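Local coordinates for putative peptide ABC-transport system periplasmic peptide-binding protein (Campylobacter jejuni, PDB 4OEV) that binds nickel(II) outside the cytoplasm as the extracytoplasmic metal-binding component of an ABC-type importer, at residues 17-22 with 146-151; 124-129 with 427-432; 243-248 with 452-457. One frame throughout, in Å; residues are numbered along the deposited sequence.

Contact 1: 17-22 with 146-151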
ATOM      1  N   ARG A  17      10.066   5.843  11.310  1.00 41.12           N
ATOM      2  CA  ARG A  17       9.390   6.250  12.564  1.00 43.23           C
ATOM      3  C   ARG A  17       8.316   5.215  12.850  1.00 43.52           C
ATOM      4  O   ARG A  17       7.363   5.059  12.069  1.00 40.49           O
ATOM      5  CB  ARG A  17       8.792   7.661  12.434  1.00 44.49           C
ATOM      6  CG  ARG A  17       9.810   8.772  12.323  1.00 46.48           C
ATOM      7  CD  ARG A  17       9.130  10.127  12.081  1.00 45.92           C
ATOM      8  NE  ARG A  17       8.652  10.267  10.713  1.00 41.78           N
ATOM      9  CZ  ARG A  17       8.062  11.356  10.227  1.00 39.78           C
ATOM     10  NH1 ARG A  17       7.840  12.425  10.984  1.00 37.80           N
ATOM     11  NH2 ARG A  17       7.684  11.385   8.971  1.00 35.02           N
ATOM     12  N   ILE A  18       8.519   4.411  13.895  1.00 47.07           N
ATOM     13  CA  ILE A  18       7.556   3.371  14.192  1.00 45.65           C
ATOM     14  C   ILE A  18       6.438   4.003  14.990  1.00 45.82           C
ATOM     15  O   ILE A  18       6.340   3.845  16.208  1.00 48.68           O
ATOM     16  CB  ILE A  18       8.188   2.161  14.933  1.00 47.18           C
ATOM     17  CG1 ILE A  18       9.330   1.559  14.082  1.00 46.14           C
ATOM     18  CG2 ILE A  18       7.127   1.075  15.158  1.00 45.14           C
ATOM     19  CD1 ILE A  18      10.167   0.478  14.818  1.00 54.73           C
ATOM     20  N   ASN A  19       5.569   4.681  14.263  1.00 46.76           N
ATOM     21  CA  ASN A  19       4.536   5.517  14.853  1.00 46.09           C
ATOM     22  C   ASN A  19       3.374   5.525  13.879  1.00 43.11           C
ATOM     23  O   ASN A  19       3.546   5.904  12.721  1.00 39.20           O
ATOM     24  CB  ASN A  19       5.107   6.910  15.096  1.00 44.94           C
ATOM     25  CG  ASN A  19       4.107   7.882  15.651  1.00 44.19           C
ATOM     26  OD1 ASN A  19       2.894   7.727  15.522  1.00 45.28           O
ATOM     27  ND2 ASN A  19       4.620   8.897  16.299  1.00 43.40           N
ATOM     28  N   PRO A  20       2.208   5.042  14.327  1.00 41.85           N
ATOM     29  CA  PRO A  20       0.999   4.995  13.493  1.00 39.32           C
ATOM     30  C   PRO A  20       0.722   6.310  12.707  1.00 42.67           C
ATOM     31  O   PRO A  20       0.229   6.229  11.592  1.00 40.14           O
ATOM     32  CB  PRO A  20      -0.112   4.721  14.515  1.00 41.67           C
ATOM     33  CG  PRO A  20       0.584   4.021  15.639  1.00 45.61           C
ATOM     34  CD  PRO A  20       2.030   4.351  15.617  1.00 43.84           C
ATOM     35  N   ALA A  21       1.056   7.478  13.270  1.00 42.33           N
ATOM     36  CA  ALA A  21       0.782   8.743  12.584  1.00 41.16           C
ATOM     37  C   ALA A  21       1.541   8.877  11.255  1.00 40.03           C
ATOM     38  O   ALA A  21       1.141   9.701  10.410  1.00 36.14           O
ATOM     39  CB  ALA A  21       1.118   9.906  13.469  1.00 41.71           C
ATOM     40  N   TYR A  22       2.613   8.092  11.078  1.00 38.64           N
ATOM     41  CA  TYR A  22       3.453   8.149   9.863  1.00 39.13           C
ATOM     42  C   TYR A  22       3.428   6.826   9.083  1.00 40.75           C
ATOM     43  O   TYR A  22       4.286   6.571   8.208  1.00 41.85           O
ATOM     44  CB  TYR A  22       4.912   8.565  10.255  1.00 39.46           C
ATOM     45  CG  TYR A  22       4.853   9.854  11.048  1.00 40.30           C
ATOM     46  CD1 TYR A  22       4.498  11.049  10.405  1.00 39.80           C
ATOM     47  CD2 TYR A  22       5.076   9.874  12.410  1.00 41.93           C
ATOM     48  CE1 TYR A  22       4.387  12.225  11.088  1.00 39.24           C
ATOM     49  CE2 TYR A  22       4.967  11.088  13.148  1.00 41.67           C
ATOM     50  CZ  TYR A  22       4.626  12.247  12.468  1.00 41.35           C
ATOM     51  OH  TYR A  22       4.506  13.451  13.101  1.00 41.46           O
ATOM     52  N   GLU A 146       5.195  16.014  23.449  1.00 58.19           N
ATOM     53  CA  GLU A 146       6.238  15.740  22.498  1.00 57.66           C
ATOM     54  C   GLU A 146       5.942  16.388  21.147  1.00 58.32           C
ATOM     55  O   GLU A 146       4.783  16.656  20.805  1.00 52.83           O
ATOM     56  CB  GLU A 146       6.393  14.233  22.352  1.00 56.64           C
ATOM     57  CG  GLU A 146       7.035  13.602  23.594  1.00 61.16           C
ATOM     58  CD  GLU A 146       8.534  13.839  23.630  1.00 62.58           C
ATOM     59  OE1 GLU A 146       9.237  13.356  22.713  1.00 58.86           O
ATOM     60  OE2 GLU A 146       9.002  14.534  24.548  1.00 66.00           O
ATOM     61  N   ASN A 147       7.002  16.637  20.390  1.00 57.96           N
ATOM     62  CA  ASN A 147       6.874  16.927  18.961  1.00 50.56           C
ATOM     63  C   ASN A 147       6.767  15.605  18.246  1.00 48.77           C
ATOM     64  O   ASN A 147       7.752  14.889  18.092  1.00 48.44           O
ATOM     65  CB  ASN A 147       8.054  17.747  18.471  1.00 50.60           C
ATOM     66  CG  ASN A 147       7.905  18.193  17.016  1.00 52.43           C
ATOM     67  OD1 ASN A 147       7.113  17.638  16.244  1.00 51.25           O
ATOM     68  ND2 ASN A 147       8.632  19.242  16.660  1.00 51.62           N
ATOM     69  N   LEU A 148       5.554  15.274  17.819  1.00 47.73           N
ATOM     70  CA  LEU A 148       5.280  13.983  17.247  1.00 47.91           C
ATOM     71  C   LEU A 148       6.195  13.688  16.052  1.00 47.90           C
ATOM     72  O   LEU A 148       6.492  12.525  15.770  1.00 46.62           O
ATOM     73  CB  LEU A 148       3.814  13.894  16.831  1.00 45.43           C
ATOM     74  CG  LEU A 148       3.317  12.457  16.604  1.00 46.93           C
ATOM     75  CD1 LEU A 148       3.177  11.721  17.960  1.00 49.35           C
ATOM     76  CD2 LEU A 148       2.013  12.463  15.830  1.00 43.36           C
ATOM     77  N   ASN A 149       6.628  14.742  15.363  1.00 49.01           N
ATOM     78  CA  ASN A 149       7.474  14.613  14.179  1.00 46.33           C
ATOM     79  C   ASN A 149       8.857  14.027  14.436  1.00 47.40           C
ATOM     80  O   ASN A 149       9.374  13.250  13.627  1.00 47.56           O
ATOM     81  CB  ASN A 149       7.656  15.979  13.483  1.00 44.64           C
ATOM     82  CG  ASN A 149       6.335  16.590  13.022  1.00 43.27           C
ATOM     83  OD1 ASN A 149       5.857  16.277  11.948  1.00 40.28           O
ATOM     84  ND2 ASN A 149       5.788  17.512  13.806  1.00 45.82           N
ATOM     85  N   THR A 150       9.458  14.408  15.558  1.00 51.24           N
ATOM     86  CA  THR A 150      10.865  14.114  15.770  1.00 50.21           C
ATOM     87  C   THR A 150      11.136  13.381  17.078  1.00 53.03           C
ATOM     88  O   THR A 150      12.283  13.134  17.404  1.00 56.82           O
ATOM     89  CB  THR A 150      11.683  15.414  15.737  1.00 47.73           C
ATOM     90  OG1 THR A 150      11.159  16.323  16.705  1.00 49.97           O
ATOM     91  CG2 THR A 150      11.590  16.110  14.338  1.00 49.50           C
ATOM     92  N   SER A 151      10.087  13.037  17.819  1.00 53.52           N
ATOM     93  CA  SER A 151      10.224  12.467  19.185  1.00 54.18           C
ATOM     94  C   SER A 151      11.077  11.205  19.169  1.00 55.19           C
ATOM     95  O   SER A 151      11.036  10.453  18.193  1.00 51.07           O
ATOM     96  CB  SER A 151       8.850  12.142  19.766  1.00 53.49           C
ATOM     97  OG  SER A 151       8.929  11.605  21.088  1.00 55.99           O
TER
HETATM   98  O   HOH W   1       6.753  14.908  10.144  1.00 34.60           O

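Contact 2: 124-129 with 427-432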
ATOM      1  N   LYS A 124     -18.840  15.822   7.625  1.00 50.89           N
ATOM      2  CA  LYS A 124     -19.627  15.186   6.582  1.00 50.39           C
ATOM      3  C   LYS A 124     -19.395  13.676   6.701  1.00 47.20           C
ATOM      4  O   LYS A 124     -18.444  13.249   7.353  1.00 47.12           O
ATOM      5  CB  LYS A 124     -19.241  15.750   5.204  1.00 54.59           C
ATOM      6  CG  LYS A 124     -17.772  15.874   4.975  1.00 57.81           C
ATOM      7  CD  LYS A 124     -17.462  16.769   3.790  1.00 59.17           C
ATOM      8  CE  LYS A 124     -16.436  17.827   4.175  1.00 61.99           C
ATOM      9  NZ  LYS A 124     -15.531  18.201   3.022  1.00 60.29           N
ATOM     10  N   PRO A 125     -20.255  12.853   6.080  1.00 46.32           N
ATOM     11  CA  PRO A 125     -20.061  11.405   6.290  1.00 46.42           C
ATOM     12  C   PRO A 125     -18.708  10.937   5.752  1.00 43.89           C
ATOM     13  O   PRO A 125     -18.227  11.508   4.772  1.00 41.28           O
ATOM     14  CB  PRO A 125     -21.216  10.769   5.490  1.00 46.39           C
ATOM     15  CG  PRO A 125     -22.212  11.909   5.246  1.00 45.67           C
ATOM     16  CD  PRO A 125     -21.383  13.149   5.173  1.00 45.10           C
ATOM     17  N   TYR A 126     -18.122   9.910   6.377  1.00 44.12           N
ATOM     18  CA  TYR A 126     -16.883   9.300   5.907  1.00 43.76           C
ATOM     19  C   TYR A 126     -16.971   7.846   6.289  1.00 45.38           C
ATOM     20  O   TYR A 126     -16.450   7.447   7.330  1.00 43.52           O
ATOM     21  CB  TYR A 126     -15.642   9.975   6.525  1.00 43.70           C
ATOM     22  CG  TYR A 126     -14.331   9.468   5.971  1.00 43.14           C
ATOM     23  CD1 TYR A 126     -14.035   9.551   4.594  1.00 42.17           C
ATOM     24  CD2 TYR A 126     -13.385   8.901   6.814  1.00 42.34           C
ATOM     25  CE1 TYR A 126     -12.846   9.046   4.103  1.00 38.73           C
ATOM     26  CE2 TYR A 126     -12.218   8.429   6.348  1.00 40.18           C
ATOM     27  CZ  TYR A 126     -11.926   8.505   4.981  1.00 39.08           C
ATOM     28  OH  TYR A 126     -10.736   8.001   4.527  1.00 39.77           O
ATOM     29  N   PRO A 127     -17.699   7.057   5.484  1.00 48.51           N
ATOM     30  CA  PRO A 127     -17.955   5.649   5.808  1.00 48.34           C
ATOM     31  C   PRO A 127     -16.655   4.870   6.023  1.00 45.96           C
ATOM     32  O   PRO A 127     -16.639   3.923   6.816  1.00 43.40           O
ATOM     33  CB  PRO A 127     -18.665   5.116   4.560  1.00 50.02           C
ATOM     34  CG  PRO A 127     -19.087   6.296   3.776  1.00 48.04           C
ATOM     35  CD  PRO A 127     -18.247   7.441   4.171  1.00 47.18           C
ATOM     36  N   ALA A 128     -15.571   5.303   5.387  1.00 43.20           N
ATOM     37  CA  ALA A 128     -14.292   4.612   5.536  1.00 41.76           C
ATOM     38  C   ALA A 128     -13.721   4.738   6.955  1.00 42.77           C
ATOM     39  O   ALA A 128     -12.691   4.145   7.268  1.00 36.54           O
ATOM     40  CB  ALA A 128     -13.290   5.128   4.526  1.00 34.54           C
ATOM     41  N   PHE A 129     -14.397   5.492   7.828  1.00 38.31           N
ATOM     42  CA  PHE A 129     -13.829   5.821   9.125  1.00 39.20           C
ATOM     43  C   PHE A 129     -13.491   4.597  10.004  1.00 39.79           C
ATOM     44  O   PHE A 129     -12.493   4.610  10.724  1.00 39.90           O
ATOM     45  CB  PHE A 129     -14.825   6.726   9.927  1.00 40.81           C
ATOM     46  CG  PHE A 129     -14.223   7.388  11.123  1.00 41.74           C
ATOM     47  CD1 PHE A 129     -12.934   7.896  11.079  1.00 43.31           C
ATOM     48  CD2 PHE A 129     -15.002   7.594  12.306  1.00 43.62           C
ATOM     49  CE1 PHE A 129     -12.367   8.521  12.176  1.00 45.87           C
ATOM     50  CE2 PHE A 129     -14.452   8.227  13.400  1.00 50.84           C
ATOM     51  CZ  PHE A 129     -13.145   8.706  13.358  1.00 43.78           C
ATOM     52  N   LYS A 427     -16.776  12.928  -3.803  1.00 39.08           N
ATOM     53  CA  LYS A 427     -18.148  12.486  -3.541  1.00 38.68           C
ATOM     54  C   LYS A 427     -18.159  11.073  -2.973  1.00 39.48           C
ATOM     55  O   LYS A 427     -18.798  10.787  -1.963  1.00 40.28           O
ATOM     56  CB  LYS A 427     -19.009  12.542  -4.806  1.00 39.42           C
ATOM     57  CG  LYS A 427     -19.418  13.972  -5.230  1.00 42.70           C
ATOM     58  CD  LYS A 427     -20.003  13.963  -6.632  1.00 48.50           C
ATOM     59  CE  LYS A 427     -20.798  15.237  -6.934  1.00 54.62           C
ATOM     60  NZ  LYS A 427     -20.245  16.458  -6.283  1.00 55.90           N
ATOM     61  N   ALA A 428     -17.390  10.200  -3.594  1.00 39.08           N
ATOM     62  CA  ALA A 428     -17.403   8.795  -3.199  1.00 39.64           C
ATOM     63  C   ALA A 428     -17.080   8.573  -1.726  1.00 35.61           C
ATOM     64  O   ALA A 428     -17.665   7.711  -1.091  1.00 39.59           O
ATOM     65  CB  ALA A 428     -16.378   8.004  -4.083  1.00 30.99           C
ATOM     66  N   ARG A 429     -16.099   9.304  -1.210  1.00 32.43           N
ATOM     67  CA  ARG A 429     -15.611   9.101   0.150  1.00 36.05           C
ATOM     68  C   ARG A 429     -16.515   9.763   1.199  1.00 37.82           C
ATOM     69  O   ARG A 429     -16.516   9.366   2.390  1.00 37.23           O
ATOM     70  CB  ARG A 429     -14.162   9.639   0.274  1.00 34.23           C
ATOM     71  CG  ARG A 429     -14.038  11.143   0.355  1.00 35.89           C
ATOM     72  CD  ARG A 429     -12.631  11.570   0.033  1.00 35.01           C
ATOM     73  NE  ARG A 429     -11.582  10.906   0.828  1.00 35.85           N
ATOM     74  CZ  ARG A 429     -10.820  11.547   1.734  1.00 38.56           C
ATOM     75  NH1 ARG A 429      -9.849  10.918   2.389  1.00 35.11           N
ATOM     76  NH2 ARG A 429     -11.012  12.843   1.981  1.00 39.59           N
ATOM     77  N   ASN A 430     -17.284  10.764   0.762  1.00 36.84           N
ATOM     78  CA  ASN A 430     -18.207  11.455   1.708  1.00 38.16           C
ATOM     79  C   ASN A 430     -19.690  11.139   1.518  1.00 42.18           C
ATOM     80  O   ASN A 430     -20.544  11.922   1.942  1.00 44.35           O
ATOM     81  CB  ASN A 430     -18.023  12.975   1.616  1.00 40.70           C
ATOM     82  CG  ASN A 430     -16.628  13.431   2.023  1.00 40.55           C
ATOM     83  OD1 ASN A 430     -15.989  14.219   1.303  1.00 41.82           O
ATOM     84  ND2 ASN A 430     -16.117  12.901   3.136  1.00 35.67           N
ATOM     85  N   THR A 431     -20.018  10.004   0.903  1.00 44.11           N
ATOM     86  CA  THR A 431     -21.419   9.570   0.780  1.00 46.48           C
ATOM     87  C   THR A 431     -21.637   8.253   1.509  1.00 50.59           C
ATOM     88  O   THR A 431     -20.884   7.294   1.282  1.00 51.26           O
ATOM     89  CB  THR A 431     -21.882   9.338  -0.658  1.00 48.26           C
ATOM     90  OG1 THR A 431     -21.708  10.536  -1.437  1.00 50.41           O
ATOM     91  CG2 THR A 431     -23.367   8.922  -0.661  1.00 51.11           C
ATOM     92  N   SER A 432     -22.661   8.200   2.360  1.00 50.29           N
ATOM     93  CA  SER A 432     -22.957   7.006   3.177  1.00 51.04           C
ATOM     94  C   SER A 432     -23.568   5.826   2.414  1.00 53.09           C
ATOM     95  O   SER A 432     -23.201   4.678   2.661  1.00 55.05           O
ATOM     96  CB  SER A 432     -23.902   7.379   4.333  1.00 54.22           C
ATOM     97  OG  SER A 432     -23.192   8.121   5.309  1.00 54.69           O
TER
HETATM   98  O   HOH W   2     -15.513   7.059   2.989  1.00 33.76           O

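Contact 3: 243-248 with 452-457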
ATOM      1  N   ALA A 243       1.974  -1.040 -12.463  1.00 25.79           N
ATOM      2  CA  ALA A 243       1.603  -0.139 -13.570  1.00 24.08           C
ATOM      3  C   ALA A 243       2.788   0.695 -13.968  1.00 27.68           C
ATOM      4  O   ALA A 243       3.713   0.849 -13.161  1.00 28.78           O
ATOM      5  CB  ALA A 243       0.379   0.793 -13.125  1.00 29.76           C
ATOM      6  N   LEU A 244       2.769   1.242 -15.209  1.00 23.05           N
ATOM      7  CA  LEU A 244       3.682   2.309 -15.582  1.00 27.20           C
ATOM      8  C   LEU A 244       3.050   3.636 -15.152  1.00 27.37           C
ATOM      9  O   LEU A 244       1.966   3.972 -15.629  1.00 24.55           O
ATOM     10  CB  LEU A 244       3.953   2.362 -17.106  1.00 27.77           C
ATOM     11  CG  LEU A 244       4.969   3.421 -17.483  1.00 26.34           C
ATOM     12  CD1 LEU A 244       6.272   2.968 -16.877  1.00 25.34           C
ATOM     13  CD2 LEU A 244       5.067   3.535 -19.097  1.00 25.96           C
ATOM     14  N   MET A 245       3.736   4.373 -14.275  1.00 25.59           N
ATOM     15  CA  MET A 245       3.301   5.731 -13.845  1.00 27.22           C
ATOM     16  C   MET A 245       3.810   6.717 -14.893  1.00 27.07           C
ATOM     17  O   MET A 245       5.012   6.823 -15.049  1.00 28.16           O
ATOM     18  CB  MET A 245       3.906   6.084 -12.482  1.00 28.50           C
ATOM     19  CG  MET A 245       3.482   7.473 -11.765  1.00 26.10           C
ATOM     20  SD  MET A 245       4.881   8.224 -10.859  1.00 33.20           S
ATOM     21  CE  MET A 245       5.843   8.861 -12.239  1.00 36.66           C
ATOM     22  N   PHE A 246       2.929   7.467 -15.559  1.00 27.34           N
ATOM     23  CA  PHE A 246       3.343   8.599 -16.407  1.00 27.99           C
ATOM     24  C   PHE A 246       3.641   9.812 -15.567  1.00 28.09           C
ATOM     25  O   PHE A 246       2.836  10.172 -14.655  1.00 25.43           O
ATOM     26  CB  PHE A 246       2.242   8.983 -17.406  1.00 28.86           C
ATOM     27  CG  PHE A 246       1.863   7.909 -18.366  1.00 27.38           C
ATOM     28  CD1 PHE A 246       2.806   7.325 -19.197  1.00 25.42           C
ATOM     29  CD2 PHE A 246       0.535   7.556 -18.513  1.00 30.24           C
ATOM     30  CE1 PHE A 246       2.443   6.373 -20.100  1.00 26.54           C
ATOM     31  CE2 PHE A 246       0.155   6.609 -19.433  1.00 28.50           C
ATOM     32  CZ  PHE A 246       1.117   6.016 -20.245  1.00 27.31           C
ATOM     33  N   ASN A 247       4.758  10.475 -15.830  1.00 25.71           N
ATOM     34  CA  ASN A 247       4.985  11.757 -15.209  1.00 28.85           C
ATOM     35  C   ASN A 247       4.351  12.804 -16.124  1.00 28.50           C
ATOM     36  O   ASN A 247       4.759  12.995 -17.272  1.00 25.39           O
ATOM     37  CB  ASN A 247       6.482  12.076 -14.969  1.00 27.04           C
ATOM     38  CG  ASN A 247       6.650  13.355 -14.146  1.00 31.04           C
ATOM     39  OD1 ASN A 247       5.843  14.286 -14.321  1.00 28.37           O
ATOM     40  ND2 ASN A 247       7.687  13.428 -13.261  1.00 28.69           N
ATOM     41  N   LEU A 248       3.354  13.496 -15.616  1.00 26.95           N
ATOM     42  CA  LEU A 248       2.590  14.379 -16.497  1.00 25.91           C
ATOM     43  C   LEU A 248       3.336  15.684 -16.749  1.00 24.22           C
ATOM     44  O   LEU A 248       2.885  16.467 -17.600  1.00 29.28           O
ATOM     45  CB  LEU A 248       1.179  14.666 -15.901  1.00 31.20           C
ATOM     46  CG  LEU A 248       0.034  13.661 -16.132  1.00 31.42           C
ATOM     47  CD1 LEU A 248      -0.024  13.278 -17.541  1.00 31.36           C
ATOM     48  CD2 LEU A 248       0.199  12.334 -15.368  1.00 27.64           C
ATOM     49  N   PRO A 452      -5.946   8.622 -18.754  1.00 29.98           N
ATOM     50  CA  PRO A 452      -5.183   7.606 -18.006  1.00 27.65           C
ATOM     51  C   PRO A 452      -3.892   8.177 -17.381  1.00 27.26           C
ATOM     52  O   PRO A 452      -3.053   8.755 -18.049  1.00 29.66           O
ATOM     53  CB  PRO A 452      -4.887   6.536 -19.070  1.00 27.96           C
ATOM     54  CG  PRO A 452      -4.949   7.305 -20.418  1.00 32.82           C
ATOM     55  CD  PRO A 452      -5.990   8.379 -20.204  1.00 32.59           C
ATOM     56  N   PRO A 453      -3.768   8.051 -16.060  1.00 27.68           N
ATOM     57  CA  PRO A 453      -2.535   8.486 -15.400  1.00 27.15           C
ATOM     58  C   PRO A 453      -1.416   7.446 -15.587  1.00 25.10           C
ATOM     59  O   PRO A 453      -0.230   7.751 -15.350  1.00 23.64           O
ATOM     60  CB  PRO A 453      -2.949   8.548 -13.935  1.00 29.12           C
ATOM     61  CG  PRO A 453      -3.990   7.490 -13.822  1.00 30.29           C
ATOM     62  CD  PRO A 453      -4.788   7.609 -15.083  1.00 30.51           C
ATOM     63  N   PHE A 454      -1.828   6.212 -15.885  1.00 25.83           N
ATOM     64  CA  PHE A 454      -0.920   5.045 -15.875  1.00 28.71           C
ATOM     65  C   PHE A 454      -1.021   4.227 -17.162  1.00 33.33           C
ATOM     66  O   PHE A 454      -1.958   4.386 -17.969  1.00 34.11           O
ATOM     67  CB  PHE A 454      -1.206   4.042 -14.729  1.00 28.20           C
ATOM     68  CG  PHE A 454      -1.049   4.561 -13.283  1.00 24.96           C
ATOM     69  CD1 PHE A 454      -0.424   5.780 -12.934  1.00 25.19           C
ATOM     70  CD2 PHE A 454      -1.470   3.725 -12.238  1.00 27.77           C
ATOM     71  CE1 PHE A 454      -0.349   6.193 -11.583  1.00 29.36           C
ATOM     72  CE2 PHE A 454      -1.388   4.127 -10.885  1.00 28.37           C
ATOM     73  CZ  PHE A 454      -0.808   5.347 -10.560  1.00 31.06           C
ATOM     74  N   ILE A 455      -0.105   3.266 -17.303  1.00 31.45           N
ATOM     75  CA  ILE A 455      -0.461   2.021 -18.001  1.00 28.62           C
ATOM     76  C   ILE A 455      -0.659   0.950 -16.916  1.00 31.38           C
ATOM     77  O   ILE A 455       0.331   0.590 -16.237  1.00 28.38           O
ATOM     78  CB  ILE A 455       0.593   1.494 -18.952  1.00 28.60           C
ATOM     79  CG1 ILE A 455       0.916   2.539 -20.031  1.00 30.11           C
ATOM     80  CG2 ILE A 455       0.078   0.231 -19.567  1.00 27.20           C
ATOM     81  CD1 ILE A 455       2.017   2.081 -20.982  1.00 31.63           C
ATOM     82  N   PHE A 456      -1.899   0.516 -16.672  1.00 30.56           N
ATOM     83  CA  PHE A 456      -2.100  -0.546 -15.661  1.00 32.11           C
ATOM     84  C   PHE A 456      -1.627  -1.864 -16.266  1.00 32.93           C
ATOM     85  O   PHE A 456      -1.907  -2.131 -17.423  1.00 34.29           O
ATOM     86  CB  PHE A 456      -3.539  -0.665 -15.227  1.00 29.78           C
ATOM     87  CG  PHE A 456      -3.957   0.383 -14.253  1.00 29.11           C
ATOM     88  CD1 PHE A 456      -3.992   0.087 -12.886  1.00 29.10           C
ATOM     89  CD2 PHE A 456      -4.316   1.634 -14.671  1.00 28.11           C
ATOM     90  CE1 PHE A 456      -4.396   1.026 -11.950  1.00 27.16           C
ATOM     91  CE2 PHE A 456      -4.722   2.624 -13.696  1.00 27.80           C
ATOM     92  CZ  PHE A 456      -4.760   2.283 -12.358  1.00 29.83           C
ATOM     93  N   LEU A 457      -0.943  -2.686 -15.488  1.00 32.13           N
ATOM     94  CA  LEU A 457      -0.362  -3.906 -16.070  1.00 29.06           C
ATOM     95  C   LEU A 457      -0.964  -5.152 -15.435  1.00 32.43           C
ATOM     96  O   LEU A 457      -1.637  -5.918 -16.122  1.00 33.62           O
ATOM     97  CB  LEU A 457       1.152  -3.876 -15.905  1.00 26.69           C
ATOM     98  CG  LEU A 457       1.791  -2.717 -16.683  1.00 27.46           C
ATOM     99  CD1 LEU A 457       3.246  -2.491 -16.209  1.00 30.41           C
ATOM    100  CD2 LEU A 457       1.779  -3.061 -18.183  1.00 32.20           C
TER
HETATM  101  O   HOH W   3       0.730   9.687 -13.073  1.00 26.26           O

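Contact 1: 17-22 with 146-151
Arg17 reaches segment 146-151 by crossing the tyrosine of its own segment: its NH1 sits 3.4 Å above the centre of the Tyr22 ring. The contact joins the loop after strand 6-11 to the loop after helix 140-143, and each contains an Asx turn. Asn19 OD1 accepts from Ala21 N in one, and Asn147 OD1 accepts from Asn149 N in the other. The Arg17 chain bends at chi3 (-75°). NH1 then donates to a lone pair of Asn149 O at 3.2 Å, close to the guanidinium plane. Water 1 accepts from the same NH1 and donates to Asn149 OD1, which is also hydrogen-bonded to Asn97 ND2. The opposite face of the Tyr22 ring meets Ala21 CB near its rim. Leu148 has CG anti to its backbone N (chi1 -163°), and its methyls part. CD2 packs on Ala21 CB at 3.6 Å, while CD1 lies 3.6 Å from Asn19 ND2. Leu148 O comes to the edge of the Tyr22 ring, 3.4 Å from CE2. The Asn154 side chain hydrogen-bonds both Asn19 ND2 and Leu148 O. Tyr22 OH is hydrogen-bonded to Asn96 O. Asn147 OD1 is gripped twice: Asn149 ND2 approaches in its carbonyl plane at 2.8 Å, and Asn149 N from above that plane.

Contact 2: 124-129 with 427-432
One hydrogen bond and one CA-H...O contact, both from Asn430, reach Pro125 O. The side-chain ND2 donates to it at 3.0 Å, nearly straight at 161° and in the carbonyl plane. Asn430 CA makes the CA-H...O contact at 3.1 Å. The Asn430 side chain has CG beside its own backbone N (chi1 -63°), and the amide lies almost flat with the bond. Lys124 crosses this amide obliquely, with its CG and CD against it. Arg429 O, near the helix end, also has two partners. Water 2 donates to it and accepts from Ala128 N, and Tyr126 CA makes a long CA-H...O contact. Pro127 packs close by, with CD 3.1 Å from Arg429 O and CG 3.2 Å from Thr431 O. Thr431 O is buried and has no polar partner. Tyr126 CE1 lies over one face of the Arg429 guanidinium, toward its rim, with the two planes 67° apart. Asp391 ties both groups down, hydrogen-bonded to Tyr126 OH and salt-bridged to Arg429 NE. Arg429 NH2 has a second salt bridge, to Glu105. Pro125 CB touches Ser432 OG at 3.3 Å. Here a type I beta turn, Tyr126 to Phe129, leads into helix 129-132 and docks on the C-terminal end of helix 419-429.

Contact 3: 243-248 with 452-457
Three backbone hydrogen bonds join these antiparallel strands, part of an antiparallel sheet of this family 5 solute-binding protein. Leu244 and Ile455 form a hydrogen-bonded pair. Leu244 N donates to Ile455 O at 2.7 Å, and Ile455 N returns the bond to Leu244 O at 2.8 Å. Both donors lie in the carbonyl planes. The third bond, Phe246 N to Pro453 O, is longer at 3.2 Å and extends the pairing into the loop before strand 454-467. Ala243 with Phe456 and Met245 with Phe454 are the non-hydrogen-bonded pairs. The axes of the parts 243-246 and 454-457 run 174° apart and approach to 4.4 Å.

Water 3 donates to both Phe246 O and Pro453 O, bridging the two segments next to the Phe246 N to Pro453 O bond. It also lies at the edge of the Phe454 ring, in its plane.

Apolar contacts divide between the two faces of the sheet. On the face of Ala243, Met245, Phe454 and Phe456, Ala243 CB meets Phe454 CD2 at 3.6 Å. Phe454 CD2 in turn lies over one face of the Phe456 ring, toward its rim. Met245 CG, anti to the backbone N, packs against Phe454 CE1. On the other face, Leu244 and Ile455 lie side by side and point the same way, Leu244 CD2 touching Ile455 CD1. The Phe246 ring crosses Ile455 obliquely and puts CZ 3.5 Å from its CG1. The edge of the Phe246 ring faces Pro452 O.

Strand 241-246 lies between 454-467 and 379-384: Ala243 and Met245 share backbone hydrogen bonds with Ile382 and Phe380. Helix 342-357 packs on Leu244, Ile455 and Leu457. Helix 256-265 touches Phe246 and Ile455, and its Asn263 bonds Phe454 O.

How the contacts relate
The three contacts are separate. Centres of contacts 1 and 3 lie about 32 Å apart, on opposite sides of the chain centre, and the centre of contact 2 is about 27 Å from each. Contact 3 lies near the ligand: the Met245 side chain is about 7 Å from the oxalate and that of Phe454 about 11 Å from the nickel ion. Its neighbour strand 379-384 carries pocket residues Phe380, Ile382, Gly383 and Trp384. Segment 17-22 shortly precedes the nickel ligand His26. Further along the chain from strand 454-467 come His480 and His481, which bind the nickel. Contact 2 crosses both others along the chain, tying residues 124-129 to a helix that leads into 434-450.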